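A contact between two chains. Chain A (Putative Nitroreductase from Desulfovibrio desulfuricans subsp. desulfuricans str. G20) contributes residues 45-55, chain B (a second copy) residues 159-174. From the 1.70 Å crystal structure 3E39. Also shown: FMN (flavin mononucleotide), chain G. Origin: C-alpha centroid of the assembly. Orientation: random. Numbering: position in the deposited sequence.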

# COMPACT_ATOMS: atom_id res chain seq x y z
N LEU A 45 11.49 -7.19 6.80
CA LEU A 45 12.21 -7.54 8.00
C LEU A 45 11.51 -7.03 9.25
O LEU A 45 12.05 -7.13 10.35
CB LEU A 45 13.64 -6.98 7.93
CG LEU A 45 14.45 -7.20 6.65
CD1 LEU A 45 15.76 -6.40 6.72
CD2 LEU A 45 14.71 -8.64 6.45
N ASN A 46 10.28 -6.54 9.11
CA ASN A 46 9.59 -5.85 10.18
C ASN A 46 10.49 -4.73 10.74
O ASN A 46 10.49 -4.45 11.96
CB ASN A 46 9.13 -6.81 11.32
CG ASN A 46 8.10 -6.17 12.25
OD1 ASN A 46 7.32 -5.31 11.85
ND2 ASN A 46 8.05 -6.65 13.50
N ASN A 47 11.24 -4.09 9.85
CA ASN A 47 12.10 -2.97 10.22
C ASN A 47 11.33 -1.70 10.62
O ASN A 47 11.88 -0.84 11.31
CB ASN A 47 13.02 -2.59 9.10
CG ASN A 47 14.17 -3.55 8.90
OD1 ASN A 47 14.72 -3.62 7.79
ND2 ASN A 47 14.54 -4.28 9.94
N GLN A 48 10.12 -1.53 10.11
CA GLN A 48 9.25 -0.41 10.47
C GLN A 48 9.96 0.92 10.22
O GLN A 48 10.21 1.68 11.15
CB GLN A 48 8.82 -0.52 11.94
CG GLN A 48 8.04 -1.80 12.22
CD GLN A 48 7.94 -2.06 13.70
OE1 GLN A 48 7.51 -1.19 14.46
NE2 GLN A 48 8.33 -3.25 14.12
N PRO A 49 10.28 1.20 8.94
CA PRO A 49 11.01 2.41 8.57
C PRO A 49 10.21 3.71 8.51
O PRO A 49 10.81 4.78 8.36
CB PRO A 49 11.52 2.07 7.18
CG PRO A 49 10.42 1.24 6.58
CD PRO A 49 9.95 0.38 7.75
N CYS A 50 8.87 3.62 8.56
CA CYS A 50 8.04 4.80 8.41
C CYS A 50 8.00 5.67 9.66
O CYS A 50 7.92 5.18 10.81
CB CYS A 50 6.62 4.47 7.95
SG CYS A 50 6.57 3.69 6.33
N ARG A 51 7.96 6.98 9.41
CA ARG A 51 7.89 8.00 10.46
C ARG A 51 6.79 8.99 10.04
O ARG A 51 6.55 9.18 8.84
CB ARG A 51 9.22 8.71 10.62
CG ARG A 51 10.37 7.81 11.03
CD ARG A 51 10.21 7.22 12.45
NE ARG A 51 11.39 6.39 12.74
CZ ARG A 51 11.52 5.10 12.42
NH1 ARG A 51 10.52 4.43 11.90
NH2 ARG A 51 12.67 4.46 12.69
N PHE A 52 6.16 9.63 11.01
CA PHE A 52 4.98 10.46 10.75
C PHE A 52 5.05 11.78 11.48
O PHE A 52 5.61 11.87 12.58
CB PHE A 52 3.73 9.70 11.20
CG PHE A 52 3.68 8.28 10.68
CD1 PHE A 52 3.14 8.00 9.45
CD2 PHE A 52 4.28 7.24 11.40
CE1 PHE A 52 3.11 6.70 8.97
CE2 PHE A 52 4.26 5.93 10.90
CZ PHE A 52 3.66 5.68 9.69
N LEU A 53 4.48 12.80 10.84
CA LEU A 53 4.38 14.11 11.45
C LEU A 53 2.99 14.66 11.17
O LEU A 53 2.61 14.83 10.02
CB LEU A 53 5.45 15.04 10.90
CG LEU A 53 5.45 16.46 11.48
CD1 LEU A 53 5.50 16.52 13.01
CD2 LEU A 53 6.59 17.21 10.83
N VAL A 54 2.26 14.96 12.24
CA VAL A 54 0.91 15.51 12.12
C VAL A 54 0.94 17.02 12.09
O VAL A 54 1.58 17.64 12.97
CB VAL A 54 0.01 15.01 13.30
CG1 VAL A 54 -1.40 15.64 13.25
CG2 VAL A 54 -0.05 13.46 13.34
N ILE A 55 0.22 17.61 11.11
CA ILE A 55 0.13 19.06 10.98
C ILE A 55 -1.33 19.43 10.85
O ILE A 55 -1.94 19.18 9.81
CB ILE A 55 0.89 19.61 9.74
CG1 ILE A 55 2.38 19.22 9.78
CG2 ILE A 55 0.76 21.14 9.65
CD1 ILE A 55 3.18 19.85 10.88
N1 FMN G . 8.15 -12.23 4.48
C2 FMN G . 8.82 -13.37 4.10
O2 FMN G . 8.60 -14.39 4.71
N3 FMN G . 9.68 -13.40 3.02
C4 FMN G . 9.93 -12.28 2.27
O4 FMN G . 10.45 -12.41 1.17
C4A FMN G . 9.29 -11.11 2.64
N5 FMN G . 9.50 -9.97 1.92
C5A FMN G . 8.83 -8.82 2.27
C6 FMN G . 9.10 -7.68 1.53
C7 FMN G . 8.43 -6.49 1.84
C7M FMN G . 8.74 -5.23 1.08
C8 FMN G . 7.52 -6.43 2.89
C8M FMN G . 6.62 -5.21 3.07
C9 FMN G . 7.29 -7.56 3.64
C9A FMN G . 7.95 -8.77 3.35
N10 FMN G . 7.72 -9.95 4.08
C10 FMN G . 8.38 -11.09 3.73
C1' FMN G . 6.74 -10.01 5.22
C2' FMN G . 7.31 -9.29 6.45
O2' FMN G . 8.33 -10.07 7.04
C3' FMN G . 6.18 -8.94 7.40
O3' FMN G . 5.28 -8.04 6.84
C4' FMN G . 6.69 -8.37 8.74
O4' FMN G . 7.49 -9.34 9.40
C5' FMN G . 5.54 -8.02 9.66
O5' FMN G . 4.68 -9.13 9.87
P FMN G . 3.13 -9.02 9.54
O1P FMN G . 2.45 -10.23 10.14
O2P FMN G . 3.01 -8.95 8.03
O3P FMN G . 2.57 -7.77 10.15
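Chain B, residues 159-174: SSSRRPLAELLLEEPF

Chain B runs alongside chain A in the same direction: as chain A passes from N46(A) to V54(A), the nearest chain B residue moves from the serines and R162(B) through L168(B), L169(B) and L170(B) to P173(B). The backbone of chain B begins extended at S159(B) to P164(B), coils through a short, weakly bonded helix at about 165-168, and then passes beside the chain A strand that starts at C50(A) as an irregular stretch, extended at L169(B), E171(B) and E172(B) but turning at L170(B) and P173(B).

The backbones are bridged at F52(A) and L169(B), CA to CA 4.8 Å, in a single beta bridge. F52(A) N donates to L168(B) O at 2.9 Å, and L170(B) N donates to F52(A) O at 2.8 Å, so one strand residue grips the peptide groups before and after L169(B). The CA atom of R51(A) also lies 3.1 Å from L168(B) O, a CA-H...O contact, which fits the close approach of the backbones there.

Around this bridge the leucines supply the bumps. L168(B) sets its CB 4.0 Å from F52(A) CD2 and its CD2 3.8 Å from R51(A) NH1, so it packs against both residues. L169(B) starts away from chain A, yet its CD2 ends between F52(A) CB, at 3.9 Å, and V54(A) CG2, at 4.2 Å. L170(B) points toward chain A and fits between R51(A) and L53(A), its CD2 3.9 Å from R51(A) CB and its CD1 4.4 Å from L53(A) CB. A branched apolar side chain suits such places because its methyls can touch two neighbours. The end of L53(A) reaches E171(B), CD1 to CB 3.6 Å. Beyond them the compact faces of V54(A) and P173(B) meet, CB to CB at 3.9 Å. Water 4 fills a gap too wide for a direct bond, accepting from V54(A) N at 2.8 Å and donating to E171(B) O at 2.9 Å.

At the other end the fit is polar. The long side chain of Q48(A) reaches the extended segment, where its OE1 accepts from R163(B) N at 2.8 Å. N46(A), also directed toward chain B, donates from ND2 to S161(B) O at 3.0 Å. An amide suits each place because it can satisfy a backbone group without bringing charge. R162(B) NH1 donates to that same S161(B) O at 3.0 Å, and its NH2 donates to FMN O3P at 2.8 Å, a natural match of guanidinium and phosphate.

R163(B) and R51(A) meet despite like charge, NH2 to NH2 at 3.2 Å. Water 1 accepts from both, at 3.0 Å from R51(A) NH2 and, weakly, at 2.9 Å from R163(B) NH2, while a salt bridge from R163(B) NH1 to E167(B) OE1 at 2.8 Å offsets the charge.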

# COMPACT_ATOMS: atom_id res chain seq x y z
N SER B 159 1.91 -14.04 13.61
CA SER B 159 2.33 -13.34 14.80
C SER B 159 3.32 -12.26 14.45
O SER B 159 4.31 -12.52 13.74
CB SER B 159 2.98 -14.31 15.78
OG SER B 159 3.15 -13.71 17.06
N SER B 160 3.09 -11.05 14.95
CA SER B 160 4.02 -9.96 14.70
C SER B 160 4.01 -8.95 15.87
O SER B 160 3.38 -9.15 16.90
CB SER B 160 3.76 -9.26 13.35
OG SER B 160 4.85 -8.47 12.98
N SER B 161 4.76 -7.88 15.70
CA SER B 161 4.78 -6.83 16.69
C SER B 161 5.10 -5.53 15.97
O SER B 161 5.61 -5.55 14.85
CB SER B 161 5.87 -7.12 17.73
OG SER B 161 7.16 -7.11 17.15
N ARG B 162 4.74 -4.41 16.59
CA ARG B 162 5.13 -3.10 16.11
C ARG B 162 5.57 -2.30 17.32
O ARG B 162 5.00 -2.44 18.41
CB ARG B 162 3.97 -2.35 15.46
CG ARG B 162 3.51 -2.93 14.12
CD ARG B 162 4.55 -2.90 13.00
NE ARG B 162 3.89 -3.37 11.79
CZ ARG B 162 3.66 -4.65 11.49
NH1 ARG B 162 4.09 -5.62 12.29
NH2 ARG B 162 2.95 -4.97 10.41
N ARG B 163 6.50 -1.40 17.10
CA ARG B 163 6.93 -0.45 18.13
C ARG B 163 5.75 0.51 18.36
O ARG B 163 4.86 0.64 17.49
CB ARG B 163 8.20 0.28 17.70
CG ARG B 163 9.31 -0.66 17.37
CD ARG B 163 10.68 -0.04 17.29
NE ARG B 163 10.84 0.77 16.09
CZ ARG B 163 11.08 2.08 16.06
NH1 ARG B 163 11.21 2.79 17.17
NH2 ARG B 163 11.21 2.68 14.88
N PRO B 164 5.70 1.19 19.54
CA PRO B 164 4.57 2.04 19.83
C PRO B 164 4.52 3.22 18.89
O PRO B 164 5.56 3.72 18.48
CB PRO B 164 4.81 2.52 21.27
CG PRO B 164 5.84 1.53 21.84
CD PRO B 164 6.69 1.18 20.66
N LEU B 165 3.31 3.64 18.56
CA LEU B 165 3.11 4.80 17.68
C LEU B 165 3.96 6.01 18.08
O LEU B 165 4.55 6.69 17.21
CB LEU B 165 1.62 5.20 17.68
CG LEU B 165 1.25 6.45 16.88
CD1 LEU B 165 1.79 6.38 15.43
CD2 LEU B 165 -0.25 6.64 16.89
N ALA B 166 4.05 6.30 19.37
CA ALA B 166 4.78 7.47 19.84
C ALA B 166 6.22 7.49 19.41
O ALA B 166 6.80 8.57 19.21
CB ALA B 166 4.65 7.63 21.37
N GLU B 167 6.83 6.31 19.27
CA GLU B 167 8.21 6.23 18.78
C GLU B 167 8.36 6.55 17.30
O GLU B 167 9.43 6.97 16.87
CB GLU B 167 8.79 4.84 19.02
CG GLU B 167 9.02 4.56 20.48
CD GLU B 167 9.71 3.24 20.73
OE1 GLU B 167 10.17 2.53 19.78
OE2 GLU B 167 9.74 2.86 21.90
N LEU B 168 7.31 6.34 16.51
CA LEU B 168 7.39 6.58 15.06
C LEU B 168 6.98 7.99 14.65
O LEU B 168 7.03 8.34 13.47
CB LEU B 168 6.52 5.57 14.32
CG LEU B 168 6.67 4.11 14.74
CD1 LEU B 168 5.88 3.22 13.80
CD2 LEU B 168 8.10 3.72 14.74
N LEU B 169 6.46 8.75 15.60
CA LEU B 169 6.08 10.12 15.39
C LEU B 169 7.26 11.03 15.59
O LEU B 169 7.97 10.93 16.59
CB LEU B 169 4.98 10.52 16.34
CG LEU B 169 3.57 10.05 15.98
CD1 LEU B 169 2.75 10.05 17.25
CD2 LEU B 169 2.97 10.97 14.85
N LEU B 170 7.46 11.94 14.64
CA LEU B 170 8.54 12.88 14.73
C LEU B 170 8.32 13.96 15.78
O LEU B 170 9.26 14.64 16.20
CB LEU B 170 8.80 13.50 13.37
CG LEU B 170 9.24 12.52 12.26
CD1 LEU B 170 9.45 13.25 10.95
CD2 LEU B 170 10.50 11.76 12.66
N GLU B 171 7.07 14.13 16.18
CA GLU B 171 6.69 15.10 17.20
C GLU B 171 5.44 14.51 17.81
O GLU B 171 4.64 13.86 17.11
CB GLU B 171 6.42 16.43 16.53
CG GLU B 171 5.74 17.46 17.36
CD GLU B 171 5.53 18.70 16.57
OE1 GLU B 171 6.54 19.35 16.23
OE2 GLU B 171 4.36 18.99 16.24
N GLU B 172 5.26 14.68 19.11
CA GLU B 172 4.08 14.11 19.77
C GLU B 172 2.90 15.07 19.56
O GLU B 172 2.95 16.21 20.02
CB GLU B 172 4.38 13.83 21.25
CG GLU B 172 5.65 12.94 21.49
CD GLU B 172 5.70 11.59 20.72
OE1 GLU B 172 4.65 11.08 20.29
OE2 GLU B 172 6.80 11.01 20.58
N PRO B 173 1.84 14.63 18.85
CA PRO B 173 0.73 15.52 18.49
C PRO B 173 -0.47 15.60 19.45
O PRO B 173 -1.34 16.45 19.26
CB PRO B 173 0.26 14.91 17.17
CG PRO B 173 0.35 13.44 17.44
CD PRO B 173 1.62 13.28 18.30
N PHE B 174 -0.52 14.74 20.46
CA PHE B 174 -1.67 14.71 21.37
C PHE B 174 -1.34 15.38 22.72
O PHE B 174 -0.17 15.53 23.07
CB PHE B 174 -2.13 13.27 21.55
CG PHE B 174 -2.37 12.55 20.25
CD1 PHE B 174 -3.27 13.06 19.32
CD2 PHE B 174 -1.71 11.35 19.96
CE1 PHE B 174 -3.52 12.40 18.13
CE2 PHE B 174 -1.95 10.68 18.75
CZ PHE B 174 -2.85 11.20 17.84
O HOH W 1 12.86 1.51 12.78
O HOH W 2 12.04 -1.25 14.26
O HOH W 3 8.30 -4.37 16.95
O HOH W 4 2.95 14.81 14.98
O HOH W 5 2.34 17.35 15.58